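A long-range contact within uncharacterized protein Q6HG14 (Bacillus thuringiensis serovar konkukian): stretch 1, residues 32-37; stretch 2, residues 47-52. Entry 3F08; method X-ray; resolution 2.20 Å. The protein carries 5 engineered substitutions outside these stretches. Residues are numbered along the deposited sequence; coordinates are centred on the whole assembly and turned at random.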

# COMPACT_ATOMS: atom_id res chain seq x y z
N PRO B 32 14.29 -14.58 7.79
CA PRO B 32 15.37 -15.37 7.18
C PRO B 32 14.94 -16.46 6.19
O PRO B 32 15.65 -16.74 5.23
N TYR B 33 13.78 -17.06 6.42
CA TYR B 33 13.31 -18.12 5.54
C TYR B 33 12.62 -17.63 4.27
O TYR B 33 12.10 -18.43 3.49
N ILE B 34 12.61 -16.32 4.07
CA ILE B 34 12.04 -15.71 2.87
C ILE B 34 13.20 -14.96 2.21
O ILE B 34 13.30 -13.74 2.33
N PRO B 35 14.07 -15.69 1.49
CA PRO B 35 15.23 -15.08 0.82
C PRO B 35 14.92 -13.88 -0.08
O PRO B 35 15.62 -12.87 -0.05
N SER B 36 13.88 -14.00 -0.89
CA SER B 36 13.56 -12.91 -1.81
C SER B 36 12.08 -12.60 -1.94
O SER B 36 11.22 -13.46 -1.72
N SER B 37 11.79 -11.36 -2.30
CA SER B 37 10.43 -10.88 -2.49
C SER B 37 10.40 -9.79 -3.56
O SER B 37 11.25 -8.91 -3.57
N HIS B 47 5.43 -11.34 -4.32
CA HIS B 47 5.78 -12.72 -4.64
C HIS B 47 6.90 -13.10 -3.70
O HIS B 47 8.01 -12.57 -3.80
N LEU B 48 6.60 -14.01 -2.79
CA LEU B 48 7.57 -14.46 -1.80
C LEU B 48 8.14 -15.81 -2.17
O LEU B 48 7.40 -16.76 -2.43
N ALA B 49 9.46 -15.91 -2.20
CA ALA B 49 10.09 -17.18 -2.52
C ALA B 49 10.74 -17.76 -1.28
O ALA B 49 11.43 -17.06 -0.55
N ASN B 50 10.49 -19.04 -1.01
CA ASN B 50 11.12 -19.69 0.13
C ASN B 50 12.38 -20.35 -0.43
O ASN B 50 12.58 -20.37 -1.64
N PRO B 51 13.25 -20.89 0.44
CA PRO B 51 14.46 -21.52 -0.08
C PRO B 51 14.23 -22.54 -1.21
O PRO B 51 15.05 -22.65 -2.11
N ASP B 52 13.11 -23.26 -1.14
CA ASP B 52 12.74 -24.27 -2.15
C ASP B 52 12.71 -23.71 -3.55
O ASP B 52 13.03 -24.40 -4.52

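Two backbone carbonyls in this contact meet proline rings instead of amide donors. Pro 35 CD lies 3.0 Å from Ala 49 O, and Pro 51 CD lies 3.1 Å from Tyr 33 O. A proline nitrogen within the chain has no hydrogen to give, so neither proline can donate a backbone hydrogen bond; ring carbons lie beside each oxygen. The two rings also meet each other, Pro 35 CD to Pro 51 CD at 3.9 Å, both with C-gamma exo pucker. The CA-to-CB bond of Pro 35 points toward the other stretch; that of Pro 51 lies sideways.

The single hydrogen bond across the contact is backbone to backbone: Ala 49 N donates to Ser 36 O at 3.1 Å, nearly straight at 176°. One step further along, Ser 37 CA approaches His 47 O at 3.2 Å, a CA-H...O contact typical of close antiparallel strands.

Side chains sort by sheet face. Ser 37 and Leu 48, a non-hydrogen-bonded pair, share one face and are both buried. Ser 37 is t, Leu 48 is m at chi1 and t at chi2, and Ser 37 OG sits 3.3 Å from Leu 48 CD2, a hydroxyl packed against a methyl. Ile 34, m at both chi angles, directs its CA-to-CB bond away from the partner stretch, yet its CG2 still reaches within 4.2 Å of Leu 48 CB. Ser 36 (t) and Ala 49 lie on the other face, where Ala 49 has the most area covered by the other stretch of any residue here, 51 Å².

The remaining side chains add little. The CA-to-CB bonds of Tyr 33 (chi1 33°, between wells) and His 47 (m) lie sideways, and both side-chain ends lead away. Asn 50 (p) points away overall, though its CB touches the other stretch. The rule to read here is economical: one backbone bond, modest apolar contacts, and prolines beside two carbonyls.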

# COMPACT_ATOMS: atom_id res chain seq x y z
CB PRO B 32 16.09 -15.97 8.40
CG PRO B 32 15.89 -14.90 9.45
CD PRO B 32 14.42 -14.57 9.25
CB TYR B 33 12.39 -19.06 6.32
CG TYR B 33 11.59 -18.37 7.39
CD1 TYR B 33 10.33 -17.85 7.12
CD2 TYR B 33 12.10 -18.23 8.68
CE1 TYR B 33 9.58 -17.22 8.12
CE2 TYR B 33 11.36 -17.60 9.68
CZ TYR B 33 10.10 -17.10 9.40
OH TYR B 33 9.36 -16.52 10.40
CB ILE B 34 10.95 -14.68 3.20
CG1 ILE B 34 9.88 -15.31 4.09
CG2 ILE B 34 10.32 -14.18 1.90
CD1 ILE B 34 9.13 -16.45 3.45
CB PRO B 35 15.84 -16.24 0.02
CG PRO B 35 15.33 -17.46 0.73
CD PRO B 35 13.93 -17.10 1.09
CB SER B 36 14.16 -13.23 -3.18
OG SER B 36 13.92 -12.18 -4.10
CB SER B 37 9.87 -10.31 -1.18
OG SER B 37 8.61 -9.70 -1.39
CB HIS B 47 6.25 -12.84 -6.09
CG HIS B 47 5.15 -12.69 -7.10
ND1 HIS B 47 4.43 -11.53 -7.25
CD2 HIS B 47 4.64 -13.57 -7.99
CE1 HIS B 47 3.52 -11.70 -8.19
NE2 HIS B 47 3.63 -12.93 -8.66
CB LEU B 48 6.90 -14.55 -0.44
CG LEU B 48 6.04 -13.35 -0.06
CD1 LEU B 48 5.26 -13.66 1.21
CD2 LEU B 48 6.93 -12.12 0.11
CB ALA B 49 11.14 -16.97 -3.60
CB ASN B 50 10.18 -20.73 0.76
CG ASN B 50 9.82 -21.85 -0.20
OD1 ASN B 50 9.05 -22.75 0.15
ND2 ASN B 50 10.37 -21.81 -1.40
CB PRO B 51 15.08 -22.16 1.16
CG PRO B 51 14.72 -21.17 2.22
CD PRO B 51 13.27 -20.87 1.91
CB ASP B 52 11.33 -24.82 -1.89
CG ASP B 52 11.30 -25.91 -0.87
OD1 ASP B 52 12.19 -26.78 -0.90
OD2 ASP B 52 10.36 -25.91 -0.04